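Local coordinates for protein putative phytoene/squalene synthase YisP (Bacillus subtilis subsp. subtilis, PDB 3WE9) that hydrolyses farnesyl diphosphate to farnesol and diphosphate, a reaction that supports biofilm formation, at residues His239-Ile248 / Phe260-Leu271. Numbering follows the deposited sequence.
Sequences HLHRAVLEKI and FALTETEVKQIL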
loop_
_atom_site.group_PDB
_atom_site.type_symbol
_atom_site.label_atom_id
_atom_site.label_comp_id
_atom_site.label_asym_id
_atom_site.label_seq_id
_atom_site.Cartn_x
_atom_site.Cartn_y
_atom_site.Cartn_z
ATOM N N HIS A 239 -2.597 -0.759 11.933
ATOM C CA HIS A 239 -2.938 -2.009 12.617
ATOM C C HIS A 239 -3.090 -3.192 11.670
ATOM O O HIS A 239 -2.619 -4.293 11.959
ATOM C CB HIS A 239 -4.242 -1.839 13.405
ATOM C CG HIS A 239 -4.066 -1.175 14.734
ATOM N ND1 HIS A 239 -3.396 0.020 14.888
ATOM C CD2 HIS A 239 -4.471 -1.542 15.973
ATOM C CE1 HIS A 239 -3.394 0.359 16.166
ATOM N NE2 HIS A 239 -4.040 -0.571 16.845
ATOM N N LEU A 240 -3.752 -2.964 10.542
ATOM C CA LEU A 240 -3.990 -4.017 9.563
ATOM C C LEU A 240 -2.717 -4.581 8.947
ATOM O O LEU A 240 -2.576 -5.795 8.809
ATOM C CB LEU A 240 -4.909 -3.507 8.447
ATOM C CG LEU A 240 -6.360 -3.226 8.862
ATOM C CD1 LEU A 240 -7.108 -2.540 7.722
ATOM C CD2 LEU A 240 -7.039 -4.538 9.242
ATOM N N HIS A 241 -1.789 -3.703 8.581
ATOM C CA HIS A 241 -0.553 -4.154 7.954
ATOM C C HIS A 241 0.431 -4.758 8.938
ATOM O O HIS A 241 1.225 -5.620 8.568
ATOM C CB HIS A 241 0.031 -3.011 7.126
ATOM C CG HIS A 241 -0.836 -2.657 5.961
ATOM N ND1 HIS A 241 -0.877 -3.420 4.813
ATOM C CD2 HIS A 241 -1.810 -1.726 5.825
ATOM C CE1 HIS A 241 -1.838 -2.978 4.023
ATOM N NE2 HIS A 241 -2.422 -1.952 4.614
ATOM N N ARG A 242 0.371 -4.332 10.196
ATOM C CA ARG A 242 1.228 -4.946 11.201
ATOM C C ARG A 242 0.690 -6.362 11.401
ATOM O O ARG A 242 1.451 -7.326 11.505
ATOM C CB ARG A 242 1.167 -4.193 12.535
ATOM C CG ARG A 242 2.181 -3.076 12.656
ATOM C CD ARG A 242 2.345 -2.626 14.100
ATOM N NE ARG A 242 3.386 -1.611 14.229
ATOM C CZ ARG A 242 3.160 -0.301 14.277
ATOM N NH1 ARG A 242 1.917 0.166 14.210
ATOM N NH2 ARG A 242 4.179 0.542 14.396
ATOM N N ALA A 243 -0.636 -6.477 11.441
ATOM C CA ALA A 243 -1.298 -7.763 11.626
ATOM C C ALA A 243 -0.973 -8.721 10.480
ATOM O O ALA A 243 -0.859 -9.930 10.686
ATOM C CB ALA A 243 -2.807 -7.565 11.734
ATOM N N VAL A 244 -0.839 -8.185 9.270
ATOM C CA VAL A 244 -0.505 -9.014 8.123
ATOM C C VAL A 244 0.860 -9.676 8.342
ATOM O O VAL A 244 1.023 -10.878 8.124
ATOM C CB VAL A 244 -0.468 -8.178 6.815
ATOM C CG1 VAL A 244 0.116 -9.015 5.670
ATOM C CG2 VAL A 244 -1.872 -7.726 6.447
ATOM N N LEU A 245 1.834 -8.885 8.779
ATOM C CA LEU A 245 3.175 -9.399 9.039
ATOM C C LEU A 245 3.139 -10.459 10.139
ATOM O O LEU A 245 3.838 -11.475 10.067
ATOM C CB LEU A 245 4.113 -8.258 9.448
ATOM C CG LEU A 245 4.410 -7.242 8.337
ATOM C CD1 LEU A 245 5.170 -6.058 8.900
ATOM C CD2 LEU A 245 5.202 -7.923 7.225
ATOM N N GLU A 246 2.322 -10.227 11.162
ATOM C CA GLU A 246 2.219 -11.194 12.250
ATOM C C GLU A 246 1.584 -12.502 11.766
ATOM O O GLU A 246 2.011 -13.590 12.164
ATOM C CB GLU A 246 1.411 -10.599 13.408
ATOM C CG GLU A 246 2.070 -9.383 14.047
ATOM C CD GLU A 246 3.359 -9.717 14.800
ATOM O OE1 GLU A 246 4.302 -10.276 14.190
ATOM O OE2 GLU A 246 3.430 -9.416 16.014
ATOM N N LYS A 247 0.587 -12.403 10.891
ATOM C CA LYS A 247 -0.079 -13.593 10.364
ATOM C C LYS A 247 0.900 -14.429 9.550
ATOM O O LYS A 247 0.932 -15.660 9.651
ATOM C CB LYS A 247 -1.274 -13.207 9.481
ATOM C CG LYS A 247 -2.061 -14.417 8.965
ATOM C CD LYS A 247 -3.311 -14.025 8.183
ATOM C CE LYS A 247 -4.088 -15.271 7.750
ATOM N NZ LYS A 247 -5.347 -14.945 7.025
ATOM N N ILE A 248 1.698 -13.753 8.731
ATOM C CA ILE A 248 2.685 -14.434 7.905
ATOM C C ILE A 248 3.643 -15.209 8.812
ATOM O O ILE A 248 3.975 -16.363 8.537
ATOM C CB ILE A 248 3.470 -13.412 7.039
ATOM C CG1 ILE A 248 2.503 -12.736 6.053
ATOM C CG2 ILE A 248 4.606 -14.115 6.293
ATOM C CD1 ILE A 248 3.111 -11.601 5.234
ATOM N N PHE A 260 -0.726 -14.181 1.471
ATOM C CA PHE A 260 -1.340 -13.861 2.753
ATOM C C PHE A 260 -2.159 -12.589 2.779
ATOM O O PHE A 260 -1.735 -11.557 2.278
ATOM C CB PHE A 260 -0.273 -13.793 3.843
ATOM C CG PHE A 260 0.228 -15.133 4.262
ATOM C CD1 PHE A 260 0.876 -15.961 3.353
ATOM C CD2 PHE A 260 0.007 -15.592 5.552
ATOM C CE1 PHE A 260 1.299 -17.231 3.720
ATOM C CE2 PHE A 260 0.425 -16.855 5.925
ATOM C CZ PHE A 260 1.072 -17.682 5.004
ATOM N N ALA A 261 -3.341 -12.683 3.377
ATOM C CA ALA A 261 -4.245 -11.550 3.509
ATOM C C ALA A 261 -5.145 -11.805 4.712
ATOM O O ALA A 261 -5.406 -12.956 5.066
ATOM C CB ALA A 261 -5.084 -11.392 2.245
ATOM N N LEU A 262 -5.610 -10.735 5.346
ATOM C CA LEU A 262 -6.487 -10.872 6.502
ATOM C C LEU A 262 -7.893 -11.227 6.026
ATOM O O LEU A 262 -8.362 -10.699 5.015
ATOM C CB LEU A 262 -6.536 -9.563 7.295
ATOM C CG LEU A 262 -5.222 -8.978 7.826
ATOM C CD1 LEU A 262 -5.495 -7.589 8.401
ATOM C CD2 LEU A 262 -4.613 -9.899 8.884
ATOM N N THR A 263 -8.559 -12.129 6.743
ATOM C CA THR A 263 -9.921 -12.515 6.378
ATOM C C THR A 263 -10.861 -11.442 6.919
ATOM O O THR A 263 -10.447 -10.611 7.725
ATOM C CB THR A 263 -10.311 -13.866 7.009
ATOM O OG1 THR A 263 -10.299 -13.739 8.437
ATOM C CG2 THR A 263 -9.334 -14.953 6.589
ATOM N N GLU A 264 -12.117 -11.458 6.482
ATOM C CA GLU A 264 -13.087 -10.476 6.963
ATOM C C GLU A 264 -13.136 -10.553 8.485
ATOM O O GLU A 264 -13.133 -9.532 9.175
ATOM C CB GLU A 264 -14.486 -10.759 6.400
ATOM C CG GLU A 264 -14.583 -10.766 4.876
ATOM C CD GLU A 264 -16.023 -10.791 4.384
ATOM O OE1 GLU A 264 -16.799 -11.658 4.841
ATOM O OE2 GLU A 264 -16.379 -9.944 3.536
ATOM N N THR A 265 -13.172 -11.778 9.000
ATOM C CA THR A 265 -13.219 -12.008 10.437
ATOM C C THR A 265 -12.004 -11.393 11.112
ATOM O O THR A 265 -12.129 -10.718 12.134
ATOM C CB THR A 265 -13.260 -13.523 10.764
ATOM O OG1 THR A 265 -14.422 -14.111 10.165
ATOM C CG2 THR A 265 -13.319 -13.747 12.272
ATOM N N GLU A 266 -10.827 -11.622 10.537
ATOM C CA GLU A 266 -9.601 -11.080 11.105
ATOM C C GLU A 266 -9.580 -9.555 11.127
ATOM O O GLU A 266 -9.206 -8.951 12.134
ATOM C CB GLU A 266 -8.388 -11.623 10.346
ATOM C CG GLU A 266 -8.038 -13.052 10.740
ATOM C CD GLU A 266 -6.991 -13.686 9.846
ATOM O OE1 GLU A 266 -6.390 -14.695 10.272
ATOM O OE2 GLU A 266 -6.770 -13.192 8.722
ATOM N N VAL A 267 -9.983 -8.935 10.023
ATOM C CA VAL A 267 -10.003 -7.476 9.941
ATOM C C VAL A 267 -10.903 -6.931 11.047
ATOM O O VAL A 267 -10.544 -5.997 11.765
ATOM C CB VAL A 267 -10.542 -6.997 8.569
ATOM C CG1 VAL A 267 -10.641 -5.479 8.546
ATOM C CG2 VAL A 267 -9.630 -7.487 7.447
ATOM N N LYS A 268 -12.075 -7.540 11.180
ATOM C CA LYS A 268 -13.037 -7.143 12.193
ATOM C C LYS A 268 -12.412 -7.152 13.592
ATOM O O LYS A 268 -12.553 -6.190 14.344
ATOM C CB LYS A 268 -14.243 -8.080 12.122
ATOM C CG LYS A 268 -15.388 -7.740 13.047
ATOM C CD LYS A 268 -16.628 -8.484 12.588
ATOM C CE LYS A 268 -17.682 -8.572 13.668
ATOM N NZ LYS A 268 -18.892 -9.284 13.164
ATOM N N GLN A 269 -11.708 -8.227 13.937
ATOM C CA GLN A 269 -11.075 -8.313 15.252
ATOM C C GLN A 269 -10.019 -7.227 15.428
ATOM O O GLN A 269 -10.008 -6.505 16.427
ATOM C CB GLN A 269 -10.419 -9.681 15.454
ATOM C CG GLN A 269 -9.670 -9.799 16.783
ATOM C CD GLN A 269 -10.590 -9.675 17.994
ATOM O OE1 GLN A 269 -10.131 -9.465 19.118
ATOM N NE2 GLN A 269 -11.893 -9.817 17.769
ATOM N N ILE A 270 -9.123 -7.128 14.452
ATOM C CA ILE A 270 -8.063 -6.131 14.489
ATOM C C ILE A 270 -8.663 -4.749 14.698
ATOM O O ILE A 270 -8.149 -3.946 15.481
ATOM C CB ILE A 270 -7.268 -6.095 13.159
ATOM C CG1 ILE A 270 -6.711 -7.483 12.825
ATOM C CG2 ILE A 270 -6.151 -5.058 13.254
ATOM C CD1 ILE A 270 -5.750 -8.035 13.849
ATOM N N LEU A 271 -9.761 -4.485 13.993
ATOM C CA LEU A 271 -10.428 -3.191 14.058
ATOM C C LEU A 271 -11.444 -3.023 15.183
ATOM O O LEU A 271 -12.029 -1.950 15.327
ATOM C CB LEU A 271 -11.101 -2.882 12.715
ATOM C CG LEU A 271 -10.182 -2.906 11.485
ATOM C CD1 LEU A 271 -10.966 -2.461 10.269
ATOM C CD2 LEU A 271 -8.980 -2.002 11.703
HETATM O O HOH W 1 -4.103 -15.772 3.972
#
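K247 reaches from helix 228-250 to E266 and to the backbone of the loop that leads into the C-terminal helix 264-271. With CG anti to the backbone N (chi1 -177°) and every later torsion extended, its chain carries NZ to 2.8 Å from E266 OE2, a salt bridge that uses the syn lone pair. NZ also donates to A261 O at 2.8 Å, tilted from the carbonyl plane, and weakly to a water that A261 N holds too.

E266 OE2 has a second donor: T263 N meets it on the anti side, 2.9 Å away and 30° out of the carboxylate plane. In return E266 N bonds T263 OG1 at 3.0 Å, so the pair forms a capping box, and the oxygen that receives the lysine is also gripped by the N-cap N-H.

Apolar packing flanks this polar group. L262 puts CD1 3.5 Å from L240 CD2 and its CG against V244 CG2, while I270 CD1 lies 3.7 Å from A243 CB. At the start of 260-271, F260 CB lies 3.7 Å from I248 CG1. Beyond the pair, helix 27-33 touches L240, V267 and L271.

With an alanine here, K247's amine is gone, and E266 would probably lose its cationic mate and A261 O this donor. In the all-helical phytoene/squalene synthase fold, the axes of 239-248 and 264-271 make 123°, joined by an apolar seam and one charged link shared with the cap.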